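Local coordinates for shikimate kinase (Aquifex aeolicus, PDB 2PT5), which probably catalyses the ATP- and magnesium-dependent phosphorylation of the 3-hydroxyl group of shikimate, the fifth of seven steps toward chorismate, at residues F28-V31 with D32-V35; L58-E61 with V62-L66; F130-R133 with R134-Y137. All coordinates share one frame; numbering follows the deposited sequence.

Contact 1. Residues F28-V31 with D32-V35; sequences FYDV and DEEV
A capping box joins strand 28-30, at the edge of the parallel sheet, to the start of helix 31-39: Asp-30 and Glu-33 each use the carboxylate to accept the other's backbone N-H. Asp-30 is the N-cap. Its CG lies anti to its own backbone N (chi1 171°), which brings OD2 to 2.9 Å from Glu-33 N; the donor meets OD2 on its anti side, somewhat out of the carboxylate plane. In return Asp-30 N gives its hydrogen to Glu-33 OE2 at 3.1 Å, reaching that oxygen from well above the carboxylate plane. The planes of the two carboxylates are 81° apart. A water bridges Glu-33 OE2 to Phe-28 O, and a second joins Asp-30 OD1 to Asp-32 N, so another N-H of the first turn is met through solvent. Asp-30 OD1 also bonds Ser-75 OG on the adjoining strand. The helix proper opens with Glu-34 N to Asp-30 O at 3.0 Å and Val-35 N to Val-31 O at 2.7 Å. Asp-32, a predicted shikimate-binding residue, lies in this first turn, near Gly-78. Glu-34 folds back at chi2 and places OE2 in the plane of the Tyr-29 ring, at its edge, while its charge pairs with Lys-37. On the buried side, Val-31 CG1 packs 3.8 Å from Val-35 CG2.

Contact 2. Residues L58-E61 with V62-L66; sequences LEFE and VLKDL
Leu-58 O accepts the shortest polar bond here, from Val-62 N at 2.8 Å, and the same i to i+4 pattern of the alpha-helix continues with Leu-63 N to Glu-59 O, Lys-64 N to Phe-60 O and Asp-65 N to Glu-61 O. On the side facing helix 84-91, Lys-64 curls back over Phe-60: a bend at its last torsion (chi4 67°) brings NZ above the centre of the ring, 4.1 Å from the centroid and only 3° off the ring normal, a nearly axial cation-pi contact. Lys-64 CE lies over the same face in a CH-pi contact, so methylene and ammonium both rest on the ring. Phe-60 CD1 also meets Leu-63 CD2 at 3.9 Å. On another side Leu-58 CD2 presses on Val-62 CG2 at 3.4 Å, tighter than usual for two methyl carbons. Glu-61 and Asp-65 bring like charges together, with OE1 of Glu-61 4.0 Å from OD1 of Asp-65 and the carboxylates steeply turned against each other; Arg-38 forms a salt bridge with Glu-61 and a long, weak ion pair with Asp-65, which probably eases the repulsion. Helix 52-66 is packed between its neighbours: Leu-58 and Val-62 touch Val-35 of helix 31-39, Phe-60, Leu-63 and Lys-64 meet helix 84-91, and Leu-63 and Leu-66 reach Ile-74 of strand 72-75.

Contact 3. Residues F130-R133 with R134-Y137; sequences FEER and RKIY
Arg-134 lies against Phe-130 on the last turns of helix 127-137 in this P-loop kinase fold; the same helix carries Arg-133, a predicted shikimate-binding residue. Arg-134 N bonds Phe-130 O at 3.0 Å, and its side chain runs out extended beside Phe-130, pointing the same way; CD touches CE1 and CZ of the ring, and the guanidinium lies nearly parallel to the ring plane, 9° apart. The far end of Arg-134 forms a salt bridge with Asp-100, while the Phe-130 ring stacks with Phe-8 and meets Phe-103 edge-to-face. Next, the backbone N of Lys-135 makes only weak bonds, to Glu-131 O and Glu-132 O, but its extended side chain lies along Glu-132 and ends in a salt bridge, NZ to Glu-132 OE2 at 2.7 Å. Glu-132 reaches it by bending at chi2 (-52°), offering OE2 from its syn side, and its OE1 sits 3.5 Å from Lys-135 CD. Replacing Glu-132 by an alanine would probably leave the Lys-135 ammonium without this mate and its long chain without the carboxylate that fixes its end. Ile-136 follows with a weak bond from N to Arg-133 O and turns its side chain onto helix 84-91. Tyr-137 N donates to the same oxygen at 2.9 Å in a nearly straight bond (171°), so Arg-133 O receives two N-H groups; that oxygen also lies over one face of the Tyr-137 ring. The phenol runs alongside Arg-133, with OH 4.0 Å from CD of Arg-133, and bonds Gly-78 O of the predicted substrate site. One water, in the guanidinium plane, accepts from Arg-133 NH1 at 2.6 Å and donates weakly to Tyr-137 OH.

Contacts 1 and 2 lie on the same side of the chain's centre and touch: Val-35 of contact 1 packs on Leu-58 and Val-62 of contact 2, so helices 31-39 and 52-66 share an apolar seam, and two like charges, Asp-32 OD2 and Glu-59 OE2, come within 3.6 Å. Contact 3 stands apart, its centre about 22 Å from that of contact 1 and 21 Å from that of contact 2. All three are partly buried. Contact 1 is a strand-to-helix junction ruled by carboxylates accepting backbone N-H groups; contacts 2 and 3 lie within helices, joining buried apolar or aromatic packing to charged outer pairs. Contacts 1 and 3 each supply a predicted shikimate-binding residue.

Contact 1. Residues F28-V31 with D32-V35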
loop_
_atom_site.group_PDB
_atom_site.type_symbol
_atom_site.label_atom_id
_atom_site.label_comp_id
_atom_site.label_asym_id
_atom_site.label_seq_id
_atom_site.Cartn_x
_atom_site.Cartn_y
_atom_site.Cartn_z
ATOM N N PHE A 28 -4.369 -3.867 12.545
ATOM C CA PHE A 28 -3.966 -3.721 11.161
ATOM C C PHE A 28 -5.200 -3.644 10.279
ATOM O O PHE A 28 -6.202 -4.326 10.516
ATOM C CB PHE A 28 -3.112 -4.904 10.709
ATOM C CG PHE A 28 -2.944 -4.978 9.219
ATOM C CD1 PHE A 28 -2.191 -4.022 8.541
ATOM C CD2 PHE A 28 -3.601 -5.960 8.486
ATOM C CE1 PHE A 28 -2.103 -4.043 7.149
ATOM C CE2 PHE A 28 -3.518 -5.991 7.090
ATOM C CZ PHE A 28 -2.771 -5.033 6.422
ATOM N N TYR A 29 -5.122 -2.811 9.256
ATOM C CA TYR A 29 -6.222 -2.656 8.317
ATOM C C TYR A 29 -5.655 -2.431 6.924
ATOM O O TYR A 29 -4.634 -1.758 6.754
ATOM C CB TYR A 29 -7.102 -1.464 8.706
ATOM C CG TYR A 29 -8.017 -1.737 9.866
ATOM C CD1 TYR A 29 -9.172 -2.491 9.694
ATOM C CD2 TYR A 29 -7.708 -1.283 11.149
ATOM C CE1 TYR A 29 -9.996 -2.796 10.767
ATOM C CE2 TYR A 29 -8.531 -1.585 12.238
ATOM C CZ TYR A 29 -9.671 -2.344 12.034
ATOM O OH TYR A 29 -10.485 -2.676 13.089
ATOM N N ASP A 30 -6.324 -3.017 5.940
ATOM C CA ASP A 30 -5.941 -2.876 4.548
ATOM C C ASP A 30 -7.087 -2.151 3.861
ATOM O O ASP A 30 -8.220 -2.624 3.881
ATOM C CB ASP A 30 -5.744 -4.237 3.895
ATOM C CG ASP A 30 -5.549 -4.124 2.397
ATOM O OD1 ASP A 30 -4.508 -3.592 1.970
ATOM O OD2 ASP A 30 -6.451 -4.548 1.650
ATOM N N VAL A 31 -6.798 -1.007 3.254
ATOM C CA VAL A 31 -7.840 -0.216 2.599
ATOM C C VAL A 31 -8.685 -0.994 1.595
ATOM O O VAL A 31 -9.904 -1.039 1.724
ATOM C CB VAL A 31 -7.241 1.007 1.885
ATOM C CG1 VAL A 31 -8.346 1.773 1.144
ATOM C CG2 VAL A 31 -6.529 1.901 2.907
ATOM N N ASP A 32 -8.048 -1.605 0.599
ATOM C CA ASP A 32 -8.798 -2.353 -0.403
ATOM C C ASP A 32 -9.734 -3.386 0.210
ATOM O O ASP A 32 -10.881 -3.525 -0.232
ATOM C CB ASP A 32 -7.844 -3.027 -1.390
ATOM C CG ASP A 32 -7.314 -2.059 -2.450
ATOM O OD1 ASP A 32 -6.439 -2.473 -3.241
ATOM O OD2 ASP A 32 -7.775 -0.895 -2.501
ATOM N N GLU A 33 -9.260 -4.109 1.223
ATOM C CA GLU A 33 -10.097 -5.125 1.866
ATOM C C GLU A 33 -11.283 -4.460 2.572
ATOM O O GLU A 33 -12.387 -5.003 2.590
ATOM C CB GLU A 33 -9.264 -5.957 2.856
ATOM C CG GLU A 33 -9.651 -5.804 4.314
ATOM C CD GLU A 33 -8.524 -6.176 5.270
ATOM O OE1 GLU A 33 -7.884 -7.235 5.064
ATOM O OE2 GLU A 33 -8.288 -5.401 6.233
ATOM N N GLU A 34 -11.063 -3.278 3.141
ATOM C CA GLU A 34 -12.143 -2.568 3.826
ATOM C C GLU A 34 -13.116 -1.984 2.805
ATOM O O GLU A 34 -14.328 -1.983 3.015
ATOM C CB GLU A 34 -11.574 -1.452 4.708
ATOM C CG GLU A 34 -10.746 -1.975 5.862
ATOM C CD GLU A 34 -11.475 -3.058 6.638
ATOM O OE1 GLU A 34 -12.577 -2.787 7.152
ATOM O OE2 GLU A 34 -10.953 -4.187 6.731
ATOM N N VAL A 35 -12.582 -1.494 1.692
ATOM C CA VAL A 35 -13.421 -0.922 0.650
ATOM C C VAL A 35 -14.390 -1.978 0.129
ATOM O O VAL A 35 -15.582 -1.719 -0.021
ATOM C CB VAL A 35 -12.575 -0.395 -0.522
ATOM C CG1 VAL A 35 -13.480 -0.061 -1.710
ATOM C CG2 VAL A 35 -11.793 0.841 -0.074
HETATM O O HOH W 1 -7.688 -6.070 8.761
HETATM O O HOH W 2 -5.185 -1.750 0.163
#

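Contact 2. Residues L58-E61 with V62-L66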
loop_
_atom_site.group_PDB
_atom_site.type_symbol
_atom_site.label_atom_id
_atom_site.label_comp_id
_atom_site.label_asym_id
_atom_site.label_seq_id
_atom_site.Cartn_x
_atom_site.Cartn_y
_atom_site.Cartn_z
ATOM N N LEU A 58 -13.685 6.543 -3.039
ATOM C CA LEU A 58 -14.106 5.675 -1.949
ATOM C C LEU A 58 -12.915 5.233 -1.089
ATOM O O LEU A 58 -12.960 5.314 0.145
ATOM C CB LEU A 58 -14.806 4.435 -2.511
ATOM C CG LEU A 58 -15.884 3.747 -1.668
ATOM C CD1 LEU A 58 -16.124 2.358 -2.236
ATOM C CD2 LEU A 58 -15.463 3.651 -0.210
ATOM N N GLU A 59 -11.849 4.763 -1.733
ATOM C CA GLU A 59 -10.692 4.296 -0.987
ATOM C C GLU A 59 -10.043 5.440 -0.206
ATOM O O GLU A 59 -9.478 5.228 0.869
ATOM C CB GLU A 59 -9.678 3.609 -1.919
ATOM C CG GLU A 59 -8.980 4.512 -2.918
ATOM C CD GLU A 59 -8.099 3.732 -3.891
ATOM O OE1 GLU A 59 -7.404 4.378 -4.707
ATOM O OE2 GLU A 59 -8.104 2.479 -3.846
ATOM N N PHE A 60 -10.135 6.660 -0.726
ATOM C CA PHE A 60 -9.553 7.775 0.002
ATOM C C PHE A 60 -10.429 8.044 1.230
ATOM O O PHE A 60 -9.923 8.324 2.318
ATOM C CB PHE A 60 -9.462 9.021 -0.878
ATOM C CG PHE A 60 -8.570 10.091 -0.315
ATOM C CD1 PHE A 60 -7.838 9.870 0.850
ATOM C CD2 PHE A 60 -8.462 11.322 -0.945
ATOM C CE1 PHE A 60 -7.018 10.854 1.380
ATOM C CE2 PHE A 60 -7.640 12.316 -0.422
ATOM C CZ PHE A 60 -6.919 12.078 0.745
ATOM N N GLU A 61 -11.743 7.939 1.055
ATOM C CA GLU A 61 -12.675 8.141 2.161
ATOM C C GLU A 61 -12.384 7.106 3.237
ATOM O O GLU A 61 -12.310 7.427 4.429
ATOM C CB GLU A 61 -14.123 7.965 1.693
ATOM C CG GLU A 61 -15.122 7.844 2.848
ATOM C CD GLU A 61 -16.520 7.431 2.405
ATOM O OE1 GLU A 61 -17.363 7.162 3.290
ATOM O OE2 GLU A 61 -16.778 7.376 1.182
ATOM N N VAL A 62 -12.225 5.859 2.805
ATOM C CA VAL A 62 -11.950 4.766 3.721
ATOM C C VAL A 62 -10.637 5.005 4.458
ATOM O O VAL A 62 -10.513 4.685 5.642
ATOM C CB VAL A 62 -11.887 3.417 2.968
ATOM C CG1 VAL A 62 -11.500 2.308 3.916
ATOM C CG2 VAL A 62 -13.242 3.117 2.331
ATOM N N LEU A 63 -9.662 5.570 3.751
ATOM C CA LEU A 63 -8.368 5.845 4.348
ATOM C C LEU A 63 -8.543 6.814 5.503
ATOM O O LEU A 63 -8.033 6.578 6.603
ATOM C CB LEU A 63 -7.416 6.452 3.317
ATOM C CG LEU A 63 -6.063 6.904 3.863
ATOM C CD1 LEU A 63 -5.305 5.697 4.414
ATOM C CD2 LEU A 63 -5.260 7.589 2.744
ATOM N N LYS A 64 -9.261 7.906 5.250
ATOM C CA LYS A 64 -9.497 8.908 6.281
ATOM C C LYS A 64 -10.236 8.326 7.486
ATOM O O LYS A 64 -9.828 8.540 8.625
ATOM C CB LYS A 64 -10.290 10.092 5.721
ATOM C CG LYS A 64 -9.602 10.858 4.606
ATOM C CD LYS A 64 -10.045 12.316 4.634
ATOM C CE LYS A 64 -9.980 12.968 3.261
ATOM N NZ LYS A 64 -10.987 12.380 2.330
ATOM N N ASP A 65 -11.313 7.588 7.236
ATOM C CA ASP A 65 -12.086 6.976 8.319
ATOM C C ASP A 65 -11.206 6.072 9.197
ATOM O O ASP A 65 -11.280 6.108 10.431
ATOM C CB ASP A 65 -13.257 6.169 7.742
ATOM C CG ASP A 65 -14.309 7.051 7.081
ATOM O OD1 ASP A 65 -15.348 6.513 6.638
ATOM O OD2 ASP A 65 -14.099 8.284 7.006
ATOM N N LEU A 66 -10.378 5.256 8.554
ATOM C CA LEU A 66 -9.461 4.361 9.262
ATOM C C LEU A 66 -8.449 5.174 10.081
ATOM O O LEU A 66 -8.012 4.752 11.160
ATOM C CB LEU A 66 -8.715 3.477 8.247
ATOM C CG LEU A 66 -9.281 2.106 7.833
ATOM C CD1 LEU A 66 -10.778 2.150 7.612
ATOM C CD2 LEU A 66 -8.569 1.649 6.564
#

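Contact 3. Residues F130-R133 with R134-Y137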
loop_
_atom_site.group_PDB
_atom_site.type_symbol
_atom_site.label_atom_id
_atom_site.label_comp_id
_atom_site.label_asym_id
_atom_site.label_seq_id
_atom_site.Cartn_x
_atom_site.Cartn_y
_atom_site.Cartn_z
ATOM N N PHE A 130 4.806 1.731 -13.576
ATOM C CA PHE A 130 5.674 1.270 -12.500
ATOM C C PHE A 130 6.691 2.356 -12.161
ATOM O O PHE A 130 6.900 2.675 -10.992
ATOM C CB PHE A 130 6.406 -0.013 -12.905
ATOM C CG PHE A 130 7.551 -0.366 -11.994
ATOM C CD1 PHE A 130 8.774 0.286 -12.106
ATOM C CD2 PHE A 130 7.399 -1.331 -11.004
ATOM C CE1 PHE A 130 9.834 -0.013 -11.245
ATOM C CE2 PHE A 130 8.451 -1.636 -10.139
ATOM C CZ PHE A 130 9.670 -0.976 -10.260
ATOM N N GLU A 131 7.344 2.903 -13.184
ATOM C CA GLU A 131 8.333 3.961 -12.967
ATOM C C GLU A 131 7.695 5.196 -12.328
ATOM O O GLU A 131 8.256 5.778 -11.397
ATOM C CB GLU A 131 8.981 4.370 -14.301
ATOM C CG GLU A 131 9.672 3.225 -15.022
ATOM C CD GLU A 131 10.220 3.617 -16.388
ATOM O OE1 GLU A 131 9.508 4.300 -17.152
ATOM O OE2 GLU A 131 11.358 3.230 -16.705
ATOM N N GLU A 132 6.524 5.602 -12.821
ATOM C CA GLU A 132 5.878 6.802 -12.276
ATOM C C GLU A 132 5.305 6.638 -10.874
ATOM O O GLU A 132 5.456 7.529 -10.036
ATOM C CB GLU A 132 4.783 7.313 -13.228
ATOM C CG GLU A 132 5.320 7.846 -14.563
ATOM C CD GLU A 132 6.424 8.873 -14.377
ATOM O OE1 GLU A 132 6.255 9.798 -13.551
ATOM O OE2 GLU A 132 7.466 8.757 -15.057
ATOM N N ARG A 133 4.642 5.519 -10.607
ATOM C CA ARG A 133 4.101 5.310 -9.272
ATOM C C ARG A 133 5.262 5.226 -8.276
ATOM O O ARG A 133 5.178 5.767 -7.174
ATOM C CB ARG A 133 3.241 4.030 -9.205
ATOM C CG ARG A 133 1.882 4.139 -9.914
ATOM C CD ARG A 133 0.957 2.951 -9.598
ATOM N NE ARG A 133 -0.435 3.248 -9.947
ATOM C CZ ARG A 133 -1.462 2.419 -9.762
ATOM N NH1 ARG A 133 -1.279 1.221 -9.230
ATOM N NH2 ARG A 133 -2.677 2.788 -10.111
ATOM N N ARG A 134 6.354 4.566 -8.671
ATOM C CA ARG A 134 7.509 4.424 -7.783
ATOM C C ARG A 134 8.108 5.779 -7.372
ATOM O O ARG A 134 8.675 5.918 -6.285
ATOM C CB ARG A 134 8.587 3.551 -8.446
ATOM C CG ARG A 134 9.762 3.236 -7.534
ATOM C CD ARG A 134 10.577 2.025 -8.011
ATOM N NE ARG A 134 11.653 1.723 -7.069
ATOM C CZ ARG A 134 12.791 2.414 -6.966
ATOM N NH1 ARG A 134 13.028 3.455 -7.762
ATOM N NH2 ARG A 134 13.682 2.096 -6.031
ATOM N N LYS A 135 7.987 6.774 -8.243
ATOM C CA LYS A 135 8.501 8.114 -7.960
ATOM C C LYS A 135 7.695 8.721 -6.812
ATOM O O LYS A 135 8.227 9.459 -5.977
ATOM C CB LYS A 135 8.382 9.007 -9.204
ATOM C CG LYS A 135 9.412 8.708 -10.285
ATOM C CD LYS A 135 9.176 9.540 -11.556
ATOM C CE LYS A 135 10.154 9.139 -12.657
ATOM N NZ LYS A 135 9.780 9.669 -14.011
ATOM N N ILE A 136 6.405 8.411 -6.777
ATOM C CA ILE A 136 5.553 8.919 -5.717
ATOM C C ILE A 136 5.854 8.118 -4.440
ATOM O O ILE A 136 6.072 8.694 -3.377
ATOM C CB ILE A 136 4.061 8.778 -6.085
ATOM C CG1 ILE A 136 3.780 9.480 -7.425
ATOM C CG2 ILE A 136 3.198 9.360 -4.974
ATOM C CD1 ILE A 136 4.150 10.960 -7.449
ATOM N N TYR A 137 5.885 6.794 -4.551
ATOM C CA TYR A 137 6.177 5.958 -3.387
ATOM C C TYR A 137 7.438 6.444 -2.682
ATOM O O TYR A 137 7.481 6.525 -1.451
ATOM C CB TYR A 137 6.385 4.492 -3.789
ATOM C CG TYR A 137 5.178 3.780 -4.355
ATOM C CD1 TYR A 137 3.890 4.093 -3.932
ATOM C CD2 TYR A 137 5.332 2.763 -5.302
ATOM C CE1 TYR A 137 2.778 3.417 -4.442
ATOM C CE2 TYR A 137 4.233 2.081 -5.818
ATOM C CZ TYR A 137 2.959 2.415 -5.383
ATOM O OH TYR A 137 1.864 1.775 -5.921
HETATM O O HOH W 3 0.579 -0.326 -8.146
#